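Local atomic coordinates of F5/8 type C domain protein (Clostridium perfringens, PDB entry 7JRM), a protein that probably binds mucin-type carbohydrates through a carbohydrate-binding module that, with adjoining domains, forms part of the O-glycopeptidase ZmpB. Residues F49-Y61 with S71-E83. Sequence-based numbering, arbitrary orientation.
Sequences FVEGKSGIFTVVY and SECSRTIAVTDKE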
loop_
_atom_site.group_PDB
_atom_site.type_symbol
_atom_site.label_atom_id
_atom_site.label_comp_id
_atom_site.label_asym_id
_atom_site.label_seq_id
_atom_site.Cartn_x
_atom_site.Cartn_y
_atom_site.Cartn_z
ATOM N N PHE A 49 -13.554 -13.839 -18.476
ATOM C CA PHE A 49 -13.265 -12.718 -17.594
ATOM C C PHE A 49 -12.167 -13.070 -16.597
ATOM O O PHE A 49 -12.134 -14.177 -16.051
ATOM C CB PHE A 49 -14.534 -12.297 -16.851
ATOM C CG PHE A 49 -14.306 -11.249 -15.800
ATOM C CD1 PHE A 49 -14.130 -9.922 -16.154
ATOM C CD2 PHE A 49 -14.277 -11.590 -14.458
ATOM C CE1 PHE A 49 -13.924 -8.954 -15.189
ATOM C CE2 PHE A 49 -14.071 -10.626 -13.489
ATOM C CZ PHE A 49 -13.894 -9.307 -13.854
ATOM N N VAL A 50 -11.264 -12.119 -16.368
ATOM C CA VAL A 50 -10.200 -12.244 -15.379
ATOM C C VAL A 50 -10.241 -11.014 -14.482
ATOM O O VAL A 50 -10.241 -9.883 -14.977
ATOM C CB VAL A 50 -8.810 -12.383 -16.031
ATOM C CG1 VAL A 50 -7.820 -12.990 -15.046
ATOM C CG2 VAL A 50 -8.883 -13.214 -17.303
ATOM N N GLU A 51 -10.277 -11.235 -13.171
ATOM C CA GLU A 51 -10.270 -10.124 -12.230
ATOM C C GLU A 51 -8.917 -9.423 -12.233
ATOM O O GLU A 51 -7.883 -10.019 -12.549
ATOM C CB GLU A 51 -10.595 -10.612 -10.818
ATOM C CG GLU A 51 -12.018 -11.110 -10.630
ATOM C CD GLU A 51 -12.943 -10.044 -10.087
ATOM O OE1 GLU A 51 -12.454 -8.953 -9.730
ATOM O OE2 GLU A 51 -14.163 -10.301 -10.014
ATOM N N GLY A 52 -8.933 -8.141 -11.873
ATOM C CA GLY A 52 -7.707 -7.362 -11.828
ATOM C C GLY A 52 -7.005 -7.236 -13.160
ATOM O O GLY A 52 -5.776 -7.108 -13.198
ATOM N N LYS A 53 -7.752 -7.270 -14.261
ATOM C CA LYS A 53 -7.169 -7.208 -15.594
ATOM C C LYS A 53 -8.005 -6.292 -16.471
ATOM O O LYS A 53 -9.234 -6.412 -16.506
ATOM C CB LYS A 53 -7.076 -8.603 -16.223
ATOM C CG LYS A 53 -6.582 -8.604 -17.660
ATOM C CD LYS A 53 -6.600 -10.005 -18.249
ATOM C CE LYS A 53 -7.133 -10.001 -19.670
ATOM N NZ LYS A 53 -6.192 -9.333 -20.611
ATOM N N SER A 54 -7.339 -5.382 -17.176
ATOM C CA SER A 54 -8.019 -4.477 -18.090
ATOM C C SER A 54 -8.273 -5.176 -19.418
ATOM O O SER A 54 -7.378 -5.825 -19.969
ATOM C CB SER A 54 -7.189 -3.213 -18.307
ATOM O OG SER A 54 -7.837 -2.322 -19.199
ATOM N N GLY A 55 -9.489 -5.045 -19.930
ATOM C CA GLY A 55 -9.836 -5.670 -21.188
ATOM C C GLY A 55 -11.333 -5.651 -21.404
ATOM O O GLY A 55 -12.100 -5.119 -20.596
ATOM N N ILE A 56 -11.733 -6.245 -22.526
ATOM C CA ILE A 56 -13.136 -6.377 -22.904
ATOM C C ILE A 56 -13.458 -7.864 -22.922
ATOM O O ILE A 56 -12.995 -8.596 -23.806
ATOM C CB ILE A 56 -13.432 -5.725 -24.261
ATOM C CG1 ILE A 56 -13.004 -4.256 -24.245
ATOM C CG2 ILE A 56 -14.910 -5.848 -24.601
ATOM C CD1 ILE A 56 -12.839 -3.651 -25.618
ATOM N N PHE A 57 -14.249 -8.310 -21.952
ATOM C CA PHE A 57 -14.535 -9.722 -21.750
ATOM C C PHE A 57 -15.969 -10.040 -22.153
ATOM O O PHE A 57 -16.868 -9.205 -22.025
ATOM C CB PHE A 57 -14.308 -10.119 -20.287
ATOM C CG PHE A 57 -13.022 -9.598 -19.712
ATOM C CD1 PHE A 57 -11.842 -10.308 -19.862
ATOM C CD2 PHE A 57 -12.991 -8.395 -19.024
ATOM C CE1 PHE A 57 -10.657 -9.831 -19.335
ATOM C CE2 PHE A 57 -11.810 -7.913 -18.496
ATOM C CZ PHE A 57 -10.642 -8.631 -18.651
ATOM N N THR A 58 -16.172 -11.261 -22.640
ATOM C CA THR A 58 -17.476 -11.738 -23.081
ATOM C C THR A 58 -18.026 -12.722 -22.059
ATOM O O THR A 58 -17.308 -13.623 -21.612
ATOM C CB THR A 58 -17.377 -12.407 -24.455
ATOM O OG1 THR A 58 -16.890 -11.463 -25.417
ATOM C CG2 THR A 58 -18.739 -12.922 -24.902
ATOM N N VAL A 59 -19.293 -12.546 -21.686
ATOM C CA VAL A 59 -19.970 -13.426 -20.741
ATOM C C VAL A 59 -21.293 -13.864 -21.353
ATOM O O VAL A 59 -22.036 -13.036 -21.894
ATOM C CB VAL A 59 -20.207 -12.743 -19.379
ATOM C CG1 VAL A 59 -20.721 -13.754 -18.365
ATOM C CG2 VAL A 59 -18.933 -12.081 -18.878
ATOM N N VAL A 60 -21.587 -15.159 -21.266
ATOM C CA VAL A 60 -22.838 -15.730 -21.755
ATOM C C VAL A 60 -23.663 -16.177 -20.558
ATOM O O VAL A 60 -23.131 -16.763 -19.608
ATOM C CB VAL A 60 -22.584 -16.904 -22.722
ATOM C CG1 VAL A 60 -23.888 -17.353 -23.371
ATOM C CG2 VAL A 60 -21.565 -16.510 -23.779
ATOM N N TYR A 61 -24.964 -15.903 -20.606
ATOM C CA TYR A 61 -25.872 -16.184 -19.503
ATOM C C TYR A 61 -26.982 -17.116 -19.970
ATOM O O TYR A 61 -27.518 -16.954 -21.071
ATOM C CB TYR A 61 -26.476 -14.891 -18.941
ATOM C CG TYR A 61 -25.447 -13.868 -18.508
ATOM C CD1 TYR A 61 -24.838 -13.029 -19.433
ATOM C CD2 TYR A 61 -25.085 -13.743 -17.173
ATOM C CE1 TYR A 61 -23.897 -12.098 -19.042
ATOM C CE2 TYR A 61 -24.146 -12.812 -16.772
ATOM C CZ TYR A 61 -23.557 -11.991 -17.710
ATOM O OH TYR A 61 -22.620 -11.063 -17.318
ATOM N N SER A 71 -33.058 -20.328 -22.150
ATOM C CA SER A 71 -32.757 -19.223 -23.046
ATOM C C SER A 71 -31.355 -18.713 -22.752
ATOM O O SER A 71 -30.847 -18.857 -21.638
ATOM C CB SER A 71 -33.774 -18.082 -22.899
ATOM O OG SER A 71 -35.056 -18.481 -23.349
ATOM N N GLU A 72 -30.731 -18.112 -23.764
ATOM C CA GLU A 72 -29.358 -17.644 -23.654
ATOM C C GLU A 72 -29.240 -16.217 -24.169
ATOM O O GLU A 72 -29.998 -15.785 -25.041
ATOM C CB GLU A 72 -28.390 -18.549 -24.429
ATOM C CG GLU A 72 -28.191 -19.923 -23.809
ATOM C CD GLU A 72 -27.592 -20.916 -24.784
ATOM O OE1 GLU A 72 -27.607 -20.637 -26.001
ATOM O OE2 GLU A 72 -27.109 -21.977 -24.334
ATOM N N CYS A 73 -28.272 -15.491 -23.612
ATOM C CA CYS A 73 -27.946 -14.146 -24.060
ATOM C C CYS A 73 -26.477 -13.885 -23.760
ATOM O O CYS A 73 -25.870 -14.548 -22.916
ATOM C CB CYS A 73 -28.836 -13.091 -23.391
ATOM S SG CYS A 73 -28.256 -12.537 -21.772
ATOM N N SER A 74 -25.909 -12.909 -24.465
ATOM C CA SER A 74 -24.494 -12.599 -24.337
ATOM C C SER A 74 -24.299 -11.092 -24.268
ATOM O O SER A 74 -25.039 -10.323 -24.890
ATOM C CB SER A 74 -23.683 -13.179 -25.504
ATOM O OG SER A 74 -22.391 -12.602 -25.566
ATOM N N ARG A 75 -23.292 -10.680 -23.503
ATOM C CA ARG A 75 -22.939 -9.272 -23.380
ATOM C C ARG A 75 -21.466 -9.169 -23.013
ATOM O O ARG A 75 -20.875 -10.105 -22.466
ATOM C CB ARG A 75 -23.814 -8.556 -22.341
ATOM C CG ARG A 75 -23.751 -9.150 -20.941
ATOM C CD ARG A 75 -22.787 -8.378 -20.049
ATOM N NE ARG A 75 -22.977 -8.681 -18.633
ATOM C CZ ARG A 75 -23.766 -7.986 -17.819
ATOM N NH1 ARG A 75 -24.444 -6.944 -18.278
ATOM N NH2 ARG A 75 -23.876 -8.335 -16.545
ATOM N N THR A 76 -20.879 -8.018 -23.320
ATOM C CA THR A 76 -19.474 -7.761 -23.045
ATOM C C THR A 76 -19.325 -6.830 -21.847
ATOM O O THR A 76 -20.168 -5.966 -21.599
ATOM C CB THR A 76 -18.778 -7.151 -24.264
ATOM O OG1 THR A 76 -19.391 -5.897 -24.590
ATOM C CG2 THR A 76 -18.877 -8.089 -25.460
ATOM N N ILE A 77 -18.237 -7.020 -21.104
ATOM C CA ILE A 77 -17.918 -6.204 -19.938
ATOM C C ILE A 77 -16.495 -5.691 -20.101
ATOM O O ILE A 77 -15.545 -6.484 -20.124
ATOM C CB ILE A 77 -18.065 -6.985 -18.622
ATOM C CG1 ILE A 77 -19.518 -7.423 -18.421
ATOM C CG2 ILE A 77 -17.589 -6.143 -17.448
ATOM C CD1 ILE A 77 -19.778 -8.088 -17.088
ATOM N N ALA A 78 -16.346 -4.375 -20.208
ATOM C CA ALA A 78 -15.050 -3.747 -20.415
ATOM C C ALA A 78 -14.533 -3.154 -19.111
ATOM O O ALA A 78 -15.286 -2.534 -18.355
ATOM C CB ALA A 78 -15.136 -2.657 -21.484
ATOM N N VAL A 79 -13.243 -3.350 -18.854
ATOM C CA VAL A 79 -12.564 -2.788 -17.691
ATOM C C VAL A 79 -11.524 -1.809 -18.215
ATOM O O VAL A 79 -10.494 -2.223 -18.766
ATOM C CB VAL A 79 -11.919 -3.873 -16.817
ATOM C CG1 VAL A 79 -11.189 -3.244 -15.642
ATOM C CG2 VAL A 79 -12.975 -4.858 -16.333
ATOM N N THR A 80 -11.786 -0.517 -18.049
ATOM C CA THR A 80 -10.998 0.537 -18.670
ATOM C C THR A 80 -10.328 1.404 -17.611
ATOM O O THR A 80 -10.569 1.263 -16.410
ATOM C CB THR A 80 -11.874 1.404 -19.585
ATOM O OG1 THR A 80 -12.864 2.079 -18.799
ATOM C CG2 THR A 80 -12.569 0.540 -20.627
ATOM N N ASP A 81 -9.477 2.319 -18.079
ATOM C CA ASP A 81 -8.742 3.212 -17.191
ATOM C C ASP A 81 -8.952 4.673 -17.576
ATOM O O ASP A 81 -9.868 5.329 -17.069
ATOM C CB ASP A 81 -7.250 2.873 -17.207
ATOM C CG ASP A 81 -6.463 3.654 -16.168
ATOM O OD1 ASP A 81 -7.074 4.115 -15.182
ATOM O OD2 ASP A 81 -5.235 3.806 -16.339
ATOM N N LYS A 82 -8.107 5.188 -18.467
ATOM C CA LYS A 82 -8.183 6.592 -18.850
ATOM C C LYS A 82 -9.452 6.870 -19.647
ATOM O O LYS A 82 -9.860 6.074 -20.498
ATOM C CB LYS A 82 -6.955 6.988 -19.669
ATOM C CG LYS A 82 -5.639 6.882 -18.917
ATOM C CD LYS A 82 -5.735 7.500 -17.531
ATOM C CE LYS A 82 -4.360 7.641 -16.899
ATOM N NZ LYS A 82 -4.433 7.685 -15.412
ATOM N N GLU A 83 -10.074 8.012 -19.368
ATOM C CA GLU A 83 -11.292 8.425 -20.047
ATOM C C GLU A 83 -11.109 9.815 -20.636
ATOM O O GLU A 83 -10.369 10.644 -20.099
ATOM C CB GLU A 83 -12.498 8.413 -19.096
ATOM C CG GLU A 83 -12.820 7.042 -18.526
ATOM C CD GLU A 83 -13.848 7.097 -17.412
ATOM O OE1 GLU A 83 -14.301 8.209 -17.072
ATOM O OE2 GLU A 83 -14.203 6.025 -16.878
#
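Y61 and R75 meet through two torsions: the tyrosine ring stands anti to its own carbonyl carbon (chi1 -55°), while the arginine sets CG between backbone N and carbonyl carbon and then bends at chi2 (98°). R75 CG thereby lies 3.5 Å from Y61 CE1, and the guanidinium, nearly perpendicular to the ring, donates from NE to Y61 OH at 2.7 Å in a bent bond (146°), the oxygen tilted slightly from the guanidinium plane. Main-chain L24 O is hydrogen-bonded to both Y61 OH and R75 NH2, and K26 O and E12 O take further guanidinium bonds, which would be expected to stabilise the buried charge. Farther along, V79 CG2 comes in at the rim of the F57 ring, 3.9 Å from CE2, while V50 N lies above one face, offset toward the rim.

The two segments carry most of strands 55-64 and 70-79, antiparallel arms of a hairpin at the middle of a four-stranded sheet within the bacterial surface Ig-like domain. Paired backbone bonds at F57/I77, V59/R75 and Y61/C73 fix the register; F57 N to I77 O is 2.9 Å and almost straight at the hydrogen. On the other face from Y61 and R75, I56 CG1 packs 3.8 Å from A78 CB, and both touch I145. Beyond the regular pairing, S54 OG donates to V79 O at 2.7 Å and is hydrogen-bonded to A227 N.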